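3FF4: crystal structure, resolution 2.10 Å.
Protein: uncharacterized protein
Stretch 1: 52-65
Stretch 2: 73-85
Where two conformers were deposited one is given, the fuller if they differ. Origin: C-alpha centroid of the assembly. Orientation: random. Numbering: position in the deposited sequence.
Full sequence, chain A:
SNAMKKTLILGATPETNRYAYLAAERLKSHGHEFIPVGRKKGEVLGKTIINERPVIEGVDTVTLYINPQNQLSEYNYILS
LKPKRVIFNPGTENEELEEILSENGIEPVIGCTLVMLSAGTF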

ATOM      1  N   GLU A  52       5.372   1.647  13.856  1.00 30.24           N
ATOM      2  CA  GLU A  52       6.680   2.194  13.485  1.00 31.89           C
ATOM      3  C   GLU A  52       6.861   2.026  11.980  1.00 31.92           C
ATOM      4  O   GLU A  52       5.917   1.672  11.267  1.00 31.82           O
ATOM      5  CB  GLU A  52       7.841   1.531  14.233  1.00 31.90           C
ATOM      6  CG  GLU A  52       7.779   1.666  15.735  1.00 34.50           C
ATOM      7  CD  GLU A  52       6.638   0.847  16.344  1.00 36.95           C
ATOM      8  OE1 GLU A  52       6.401  -0.295  15.872  1.00 35.78           O
ATOM      9  OE2 GLU A  52       5.976   1.356  17.282  1.00 37.62           O
ATOM     10  N   ARG A  53       8.070   2.305  11.504  1.00 32.45           N
ATOM     11  CA  ARG A  53       8.384   2.147  10.100  1.00 32.98           C
ATOM     12  C   ARG A  53       9.577   1.179   9.873  1.00 33.33           C
ATOM     13  O   ARG A  53      10.655   1.601   9.436  1.00 33.15           O
ATOM     14  CB  ARG A  53       8.586   3.523   9.452  1.00 32.54           C
ATOM     15  CG  ARG A  53       7.352   4.429   9.530  1.00 33.02           C
ATOM     16  CD  ARG A  53       6.158   3.880   8.693  1.00 34.65           C
ATOM     17  NE  ARG A  53       4.966   4.757   8.700  1.00 34.29           N
ATOM     18  CZ  ARG A  53       3.966   4.721   9.600  1.00 34.68           C
ATOM     19  NH1 ARG A  53       3.972   3.854  10.621  1.00 33.68           N
ATOM     20  NH2 ARG A  53       2.942   5.572   9.492  1.00 34.08           N
ATOM     21  N   PRO A  54       9.385  -0.132  10.150  1.00 33.44           N
ATOM     22  CA  PRO A  54      10.528  -1.030   9.912  1.00 33.66           C
ATOM     23  C   PRO A  54      10.757  -1.210   8.401  1.00 34.53           C
ATOM     24  O   PRO A  54       9.786  -1.305   7.635  1.00 33.51           O
ATOM     25  CB  PRO A  54      10.057  -2.345  10.539  1.00 33.80           C
ATOM     26  CG  PRO A  54       8.533  -2.314  10.291  1.00 32.26           C
ATOM     27  CD  PRO A  54       8.192  -0.874  10.611  1.00 32.90           C
ATOM     28  N   VAL A  55      12.023  -1.239   7.972  1.00 35.16           N
ATOM     29  CA  VAL A  55      12.317  -1.466   6.549  1.00 36.30           C
ATOM     30  C   VAL A  55      12.192  -2.967   6.235  1.00 36.89           C
ATOM     31  O   VAL A  55      13.101  -3.755   6.492  1.00 38.31           O
ATOM     32  CB  VAL A  55      13.684  -0.879   6.107  1.00 36.36           C
ATOM     33  CG1 VAL A  55      13.894  -1.082   4.601  1.00 36.71           C
ATOM     34  CG2 VAL A  55      13.757   0.608   6.457  1.00 36.70           C
ATOM     35  N   ILE A  56      11.046  -3.353   5.704  1.00 36.46           N
ATOM     36  CA  ILE A  56      10.744  -4.746   5.451  1.00 36.08           C
ATOM     37  C   ILE A  56      11.281  -5.121   4.074  1.00 35.49           C
ATOM     38  O   ILE A  56      11.079  -4.391   3.090  1.00 35.91           O
ATOM     39  CB  ILE A  56       9.204  -5.013   5.603  1.00 36.34           C
ATOM     40  CG1 ILE A  56       8.804  -4.862   7.089  1.00 35.53           C
ATOM     41  CG2 ILE A  56       8.824  -6.403   5.058  1.00 36.05           C
ATOM     42  CD1 ILE A  56       7.316  -4.611   7.328  1.00 34.77           C
ATOM     43  N   GLU A  57      11.979  -6.247   4.002  0.50 34.68           N
ATOM     44  CA  GLU A  57      12.550  -6.687   2.740  0.50 34.15           C
ATOM     45  C   GLU A  57      11.551  -7.449   1.862  0.50 33.22           C
ATOM     46  O   GLU A  57      10.580  -8.034   2.352  0.50 33.18           O
ATOM     47  CB  GLU A  57      13.847  -7.469   2.973  0.50 34.28           C
ATOM     48  CG  GLU A  57      15.005  -6.568   3.358  0.50 35.58           C
ATOM     49  CD  GLU A  57      16.242  -7.348   3.707  0.50 37.75           C
ATOM     50  OE1 GLU A  57      16.128  -8.325   4.478  0.50 39.40           O
ATOM     51  OE2 GLU A  57      17.332  -6.997   3.214  0.50 39.72           O
ATOM     52  N   GLY A  58      11.780  -7.386   0.556  1.00 32.30           N
ATOM     53  CA  GLY A  58      10.955  -8.080  -0.423  1.00 30.85           C
ATOM     54  C   GLY A  58       9.544  -7.566  -0.683  1.00 30.21           C
ATOM     55  O   GLY A  58       8.725  -8.310  -1.213  1.00 30.12           O
ATOM     56  N   VAL A  59       9.232  -6.322  -0.325  1.00 29.47           N
ATOM     57  CA  VAL A  59       7.904  -5.765  -0.691  1.00 28.64           C
ATOM     58  C   VAL A  59       7.795  -5.584  -2.218  1.00 29.06           C
ATOM     59  O   VAL A  59       8.625  -4.919  -2.839  1.00 29.85           O
ATOM     60  CB  VAL A  59       7.587  -4.450   0.067  1.00 28.59           C
ATOM     61  CG1 VAL A  59       6.214  -3.827  -0.410  1.00 27.74           C
ATOM     62  CG2 VAL A  59       7.539  -4.715   1.593  1.00 27.63           C
ATOM     63  N   ASP A  60       6.788  -6.181  -2.830  1.00 28.89           N
ATOM     64  CA  ASP A  60       6.551  -5.992  -4.260  1.00 29.12           C
ATOM     65  C   ASP A  60       5.814  -4.670  -4.513  1.00 28.22           C
ATOM     66  O   ASP A  60       6.218  -3.854  -5.364  1.00 28.21           O
ATOM     67  CB  ASP A  60       5.748  -7.179  -4.812  1.00 29.09           C
ATOM     68  CG  ASP A  60       5.409  -7.037  -6.295  1.00 31.77           C
ATOM     69  OD1 ASP A  60       5.999  -7.768  -7.130  1.00 34.80           O
ATOM     70  OD2 ASP A  60       4.519  -6.224  -6.635  1.00 34.94           O
ATOM     71  N   THR A  61       4.724  -4.480  -3.784  1.00 27.35           N
ATOM     72  CA  THR A  61       3.813  -3.376  -3.990  1.00 26.73           C
ATOM     73  C   THR A  61       3.554  -2.655  -2.673  1.00 26.88           C
ATOM     74  O   THR A  61       3.254  -3.290  -1.659  1.00 27.33           O
ATOM     75  CB  THR A  61       2.449  -3.892  -4.571  1.00 27.06           C
ATOM     76  OG1 THR A  61       2.655  -4.449  -5.870  1.00 26.54           O
ATOM     77  CG2 THR A  61       1.432  -2.755  -4.656  1.00 27.82           C
ATOM     78  N   VAL A  62       3.669  -1.331  -2.680  1.00 26.64           N
ATOM     79  CA  VAL A  62       3.105  -0.527  -1.603  1.00 25.96           C
ATOM     80  C   VAL A  62       1.744  -0.031  -2.139  1.00 26.80           C
ATOM     81  O   VAL A  62       1.667   0.562  -3.214  1.00 26.34           O
ATOM     82  CB  VAL A  62       4.022   0.627  -1.195  1.00 26.97           C
ATOM     83  CG1 VAL A  62       3.314   1.573  -0.174  1.00 24.78           C
ATOM     84  CG2 VAL A  62       5.372   0.071  -0.620  1.00 25.44           C
ATOM     85  N   THR A  63       0.674  -0.323  -1.411  1.00 26.72           N
ATOM     86  CA  THR A  63      -0.643   0.232  -1.766  1.00 27.27           C
ATOM     87  C   THR A  63      -1.058   1.314  -0.756  1.00 27.49           C
ATOM     88  O   THR A  63      -1.130   1.095   0.470  1.00 28.01           O
ATOM     89  CB  THR A  63      -1.742  -0.871  -2.010  1.00 27.23           C
ATOM     90  OG1 THR A  63      -2.945  -0.282  -2.558  1.00 25.51           O
ATOM     91  CG2 THR A  63      -2.060  -1.678  -0.699  1.00 25.95           C
ATOM     92  N   LEU A  64      -1.278   2.501  -1.296  1.00 28.04           N
ATOM     93  CA  LEU A  64      -1.420   3.722  -0.520  1.00 28.21           C
ATOM     94  C   LEU A  64      -2.861   4.061  -0.165  1.00 29.63           C
ATOM     95  O   LEU A  64      -3.718   4.183  -1.063  1.00 28.56           O
ATOM     96  CB  LEU A  64      -0.882   4.901  -1.315  1.00 28.99           C
ATOM     97  CG  LEU A  64       0.624   5.083  -1.416  1.00 29.19           C
ATOM     98  CD1 LEU A  64       0.835   6.300  -2.306  1.00 29.09           C
ATOM     99  CD2 LEU A  64       1.202   5.334  -0.028  1.00 29.68           C
ATOM    100  N   TYR A  65      -3.096   4.248   1.136  1.00 28.38           N
ATOM    101  CA  TYR A  65      -4.372   4.735   1.619  1.00 30.13           C
ATOM    102  C   TYR A  65      -4.164   5.899   2.563  1.00 30.78           C
ATOM    103  O   TYR A  65      -4.823   5.952   3.574  1.00 33.87           O
ATOM    104  CB  TYR A  65      -5.188   3.616   2.299  1.00 28.41           C
ATOM    105  CG  TYR A  65      -5.687   2.643   1.279  1.00 28.70           C
ATOM    106  CD1 TYR A  65      -6.839   2.927   0.526  1.00 27.38           C
ATOM    107  CD2 TYR A  65      -4.974   1.461   0.999  1.00 27.43           C
ATOM    108  CE1 TYR A  65      -7.294   2.040  -0.467  1.00 26.85           C
ATOM    109  CE2 TYR A  65      -5.441   0.554   0.011  1.00 26.43           C
ATOM    110  CZ  TYR A  65      -6.584   0.855  -0.702  1.00 26.81           C
ATOM    111  OH  TYR A  65      -7.031   0.003  -1.688  1.00 27.72           O
ATOM    112  N   SER A  73       5.569  12.827   4.874  1.00 29.50           N
ATOM    113  CA  SER A  73       6.421  12.253   5.920  1.00 29.69           C
ATOM    114  C   SER A  73       6.828  10.797   5.607  1.00 29.07           C
ATOM    115  O   SER A  73       7.616  10.207   6.343  1.00 28.72           O
ATOM    116  CB  SER A  73       5.695  12.313   7.269  1.00 29.22           C
ATOM    117  OG  SER A  73       4.455  11.622   7.150  1.00 32.97           O
ATOM    118  N   GLU A  74       6.294  10.226   4.519  1.00 28.47           N
ATOM    119  CA  GLU A  74       6.540   8.812   4.166  1.00 27.80           C
ATOM    120  C   GLU A  74       7.391   8.574   2.903  1.00 27.99           C
ATOM    121  O   GLU A  74       7.710   7.422   2.583  1.00 28.72           O
ATOM    122  CB  GLU A  74       5.207   8.058   3.988  1.00 27.96           C
ATOM    123  CG  GLU A  74       4.215   8.178   5.146  1.00 26.48           C
ATOM    124  CD  GLU A  74       4.630   7.374   6.402  1.00 30.20           C
ATOM    125  OE1 GLU A  74       5.518   6.493   6.353  1.00 29.99           O
ATOM    126  OE2 GLU A  74       4.055   7.631   7.466  1.00 31.29           O
ATOM    127  N   TYR A  75       7.718   9.639   2.167  1.00 27.74           N
ATOM    128  CA  TYR A  75       8.470   9.530   0.898  1.00 28.24           C
ATOM    129  C   TYR A  75       9.742   8.675   1.055  1.00 28.30           C
ATOM    130  O   TYR A  75       9.960   7.706   0.327  1.00 28.40           O
ATOM    131  CB  TYR A  75       8.895  10.928   0.411  1.00 27.92           C
ATOM    132  CG  TYR A  75       7.848  11.780  -0.291  1.00 28.75           C
ATOM    133  CD1 TYR A  75       6.496  11.450  -0.267  1.00 28.99           C
ATOM    134  CD2 TYR A  75       8.225  12.962  -0.950  1.00 29.38           C
ATOM    135  CE1 TYR A  75       5.550  12.254  -0.900  1.00 27.64           C
ATOM    136  CE2 TYR A  75       7.283  13.762  -1.585  1.00 28.09           C
ATOM    137  CZ  TYR A  75       5.952  13.395  -1.563  1.00 29.75           C
ATOM    138  OH  TYR A  75       5.016  14.183  -2.182  1.00 28.01           O
ATOM    139  N   ASN A  76      10.585   9.046   2.005  1.00 28.40           N
ATOM    140  CA  ASN A  76      11.853   8.345   2.183  1.00 29.21           C
ATOM    141  C   ASN A  76      11.660   6.907   2.642  1.00 28.66           C
ATOM    142  O   ASN A  76      12.438   6.042   2.265  1.00 29.70           O
ATOM    143  CB  ASN A  76      12.772   9.111   3.138  1.00 28.72           C
ATOM    144  CG  ASN A  76      13.318  10.368   2.508  1.00 32.48           C
ATOM    145  OD1 ASN A  76      13.353  10.503   1.273  1.00 33.04           O
ATOM    146  ND2 ASN A  76      13.739  11.317   3.349  1.00 34.10           N
ATOM    147  N   TYR A  77      10.608   6.655   3.425  1.00 28.10           N
ATOM    148  CA  TYR A  77      10.288   5.291   3.849  1.00 27.40           C
ATOM    149  C   TYR A  77       9.880   4.426   2.649  1.00 27.33           C
ATOM    150  O   TYR A  77      10.383   3.308   2.465  1.00 27.49           O
ATOM    151  CB  TYR A  77       9.215   5.277   4.946  1.00 27.49           C
ATOM    152  CG  TYR A  77       8.821   3.878   5.410  1.00 26.77           C
ATOM    153  CD1 TYR A  77       9.777   3.006   5.977  1.00 25.56           C
ATOM    154  CD2 TYR A  77       7.514   3.410   5.240  1.00 26.45           C
ATOM    155  CE1 TYR A  77       9.425   1.709   6.368  1.00 25.76           C
ATOM    156  CE2 TYR A  77       7.138   2.106   5.659  1.00 26.06           C
ATOM    157  CZ  TYR A  77       8.099   1.281   6.200  1.00 27.57           C
ATOM    158  OH  TYR A  77       7.743   0.033   6.590  1.00 28.41           O
ATOM    159  N   ILE A  78       9.006   4.970   1.819  1.00 26.44           N
ATOM    160  CA  ILE A  78       8.573   4.261   0.618  1.00 26.19           C
ATOM    161  C   ILE A  78       9.810   3.920  -0.254  1.00 26.26           C
ATOM    162  O   ILE A  78       9.992   2.757  -0.643  1.00 25.93           O
ATOM    163  CB  ILE A  78       7.479   5.048  -0.164  1.00 25.11           C
ATOM    164  CG1 ILE A  78       6.184   5.146   0.681  1.00 23.94           C
ATOM    165  CG2 ILE A  78       7.213   4.389  -1.509  1.00 25.73           C
ATOM    166  CD1 ILE A  78       5.270   6.306   0.315  1.00 25.04           C
ATOM    167  N   LEU A  79      10.652   4.928  -0.505  1.00 26.70           N
ATOM    168  CA  LEU A  79      11.921   4.728  -1.224  1.00 27.16           C
ATOM    169  C   LEU A  79      12.800   3.650  -0.575  1.00 27.34           C
ATOM    170  O   LEU A  79      13.260   2.741  -1.267  1.00 28.89           O
ATOM    171  CB  LEU A  79      12.686   6.056  -1.369  1.00 26.91           C
ATOM    172  CG  LEU A  79      12.093   7.141  -2.281  1.00 26.89           C
ATOM    173  CD1 LEU A  79      12.980   8.389  -2.259  1.00 25.82           C
ATOM    174  CD2 LEU A  79      11.918   6.662  -3.731  1.00 25.06           C
ATOM    175  N   SER A  80      13.016   3.722   0.741  1.00 26.86           N
ATOM    176  CA  SER A  80      13.833   2.700   1.421  1.00 27.21           C
ATOM    177  C   SER A  80      13.268   1.269   1.274  1.00 27.19           C
ATOM    178  O   SER A  80      14.019   0.307   1.383  1.00 27.67           O
ATOM    179  CB  SER A  80      14.048   3.018   2.906  1.00 26.77           C
ATOM    180  OG  SER A  80      12.889   2.673   3.662  1.00 26.54           O
ATOM    181  N   LEU A  81      11.961   1.128   1.040  1.00 26.55           N
ATOM    182  CA  LEU A  81      11.416  -0.202   0.811  1.00 26.54           C
ATOM    183  C   LEU A  81      11.788  -0.757  -0.572  1.00 26.47           C
ATOM    184  O   LEU A  81      11.676  -1.972  -0.811  1.00 26.17           O
ATOM    185  CB  LEU A  81       9.903  -0.223   0.991  1.00 26.81           C
ATOM    186  CG  LEU A  81       9.360   0.049   2.399  1.00 27.34           C
ATOM    187  CD1 LEU A  81       7.818   0.241   2.343  1.00 25.06           C
ATOM    188  CD2 LEU A  81       9.755  -1.116   3.304  1.00 26.09           C
ATOM    189  N   LYS A  82      12.199   0.132  -1.474  1.00 26.26           N
ATOM    190  CA  LYS A  82      12.503  -0.238  -2.869  1.00 26.11           C
ATOM    191  C   LYS A  82      11.453  -1.194  -3.469  1.00 25.25           C
ATOM    192  O   LYS A  82      11.801  -2.249  -3.991  1.00 24.66           O
ATOM    193  CB  LYS A  82      13.917  -0.847  -2.976  1.00 26.22           C
ATOM    194  CG  LYS A  82      15.043   0.127  -2.615  1.00 29.58           C
ATOM    195  CD  LYS A  82      16.433  -0.494  -2.887  1.00 37.42           C
ATOM    196  CE  LYS A  82      17.033   0.035  -4.233  1.00 42.04           C
ATOM    197  NZ  LYS A  82      18.078  -0.870  -4.853  1.00 45.43           N
ATOM    198  N   PRO A  83      10.155  -0.837  -3.399  1.00 25.26           N
ATOM    199  CA  PRO A  83       9.165  -1.758  -3.961  1.00 24.87           C
ATOM    200  C   PRO A  83       9.258  -1.752  -5.479  1.00 25.60           C
ATOM    201  O   PRO A  83       9.795  -0.807  -6.031  1.00 25.63           O
ATOM    202  CB  PRO A  83       7.836  -1.120  -3.555  1.00 25.34           C
ATOM    203  CG  PRO A  83       8.116   0.331  -3.457  1.00 24.05           C
ATOM    204  CD  PRO A  83       9.540   0.412  -2.909  1.00 25.07           C
ATOM    205  N   LYS A  84       8.718  -2.765  -6.150  1.00 25.83           N
ATOM    206  CA  LYS A  84       8.573  -2.715  -7.612  1.00 26.48           C
ATOM    207  C   LYS A  84       7.519  -1.690  -8.050  1.00 25.73           C
ATOM    208  O   LYS A  84       7.644  -1.063  -9.090  1.00 24.77           O
ATOM    209  CB  LYS A  84       8.176  -4.084  -8.149  1.00 27.06           C
ATOM    210  CG  LYS A  84       9.186  -5.181  -7.823  1.00 30.95           C
ATOM    211  CD  LYS A  84       8.842  -6.450  -8.568  1.00 37.72           C
ATOM    212  CE  LYS A  84       9.334  -6.355 -10.012  1.00 40.37           C
ATOM    213  NZ  LYS A  84       9.081  -7.612 -10.760  1.00 42.02           N
ATOM    214  N   ARG A  85       6.496  -1.489  -7.227  1.00 25.84           N
ATOM    215  CA  ARG A  85       5.341  -0.717  -7.650  1.00 25.53           C
ATOM    216  C   ARG A  85       4.701  -0.034  -6.454  1.00 25.65           C
ATOM    217  O   ARG A  85       4.667  -0.598  -5.349  1.00 26.32           O
ATOM    218  CB  ARG A  85       4.312  -1.646  -8.318  1.00 25.72           C
ATOM    219  CG  ARG A  85       2.940  -1.001  -8.620  1.00 26.07           C
ATOM    220  CD  ARG A  85       2.000  -1.991  -9.293  1.00 23.21           C
ATOM    221  NE  ARG A  85       1.687  -3.113  -8.403  1.00 24.78           N
ATOM    222  CZ  ARG A  85       0.890  -4.134  -8.724  1.00 27.18           C
ATOM    223  NH1 ARG A  85       0.314  -4.196  -9.947  1.00 24.64           N
ATOM    224  NH2 ARG A  85       0.677  -5.101  -7.829  1.00 22.81           N
TER
HETATM  225  O   HOH W   1      10.902  -4.270   0.513  1.00 32.74           O
HETATM  226  O   HOH W   2      11.522  -4.685  -2.772  1.00 37.13           O
HETATM  227  O   HOH W   3       6.045  -8.118  -9.855  1.00 44.80           O

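Stretch 1 runs as an extended loop into the strand 61-64, while stretch 2 contains the helix 75-81; Lys-82, with positive phi, is the first residue to leave helical geometry, and the chain then runs on to Arg-85. Together they bury 854 Å², with Tyr-77, Leu-81 and Arg-53 among the residues most covered.

Tyr-77 (chi1 t) points from the helix toward the loop and holds it in two ways. Its hydroxyl donates to the backbone carbonyl of Pro-54 (Tyr-77 OH to Pro-54 O, 2.7 Å); that oxygen lies near the ring plane, and Arg-53 covers one face. The CB of Arg-53 sits 3.8 Å from the centroid of the Tyr-77 ring, 16° off the normal, a CH-pi contact, and Arg-53 CD lies over a face as well, 3.6 Å from Tyr-77 CE2. Beyond the ring, the Arg-53 guanidinium meets Glu-74 in a salt bridge. Arg-53 NE donates to Glu-74 OE1 at 3.0 Å and Arg-53 NH2 to Glu-74 OE2 at 3.1 Å; because OE1 lies near the guanidinium plane, charge attraction and N-H direction agree. One arginine thus supplies both an aliphatic cover and a charged end.

Leu-81 fills the space between loop and strand. Its CD2 approaches the loop, 3.5 Å from Ile-56 N and 4.3 Å from Val-55 CG1, while its CD1 packs 3.8 Å from Val-62 CG2. The same Val-62 methyl touches Pro-83 (Val-62 CG2 to Pro-83 CG, 4.0 Å), and farther along the strand Leu-64 CD2 lies 4.2 Å from Ile-78 CD1, extending the apolar seam. Water 1 joins the backbones here, 2.8 Å from Leu-81 O and 2.8 Å from Val-59 N, from which it accepts.

Past the turn, the chains pair as parallel strands at Thr-61 and Arg-85, whose CA atoms are 4.8 Å apart. Arg-85 N donates to Asp-60 O (3.0 Å), and Val-62 N returns the bond to Arg-85 O (2.9 Å), so the two bonds bracket Thr-61. Asp-60 O also takes a weak bond from Lys-84 N at 2.8 Å. The side chains of Thr-61 and Arg-85 share a sheet face, which lets Arg-85 NE and NH2 both donate to Thr-61 OG1, at 3.0 and 2.9 Å. Thr-61 OG1 in turn donates to Asp-60 OD2 (2.7 Å). Asp-60 OD2 lies 4.2 Å from Arg-85 NH2, well out of the guanidinium plane, a proximity of charges alone.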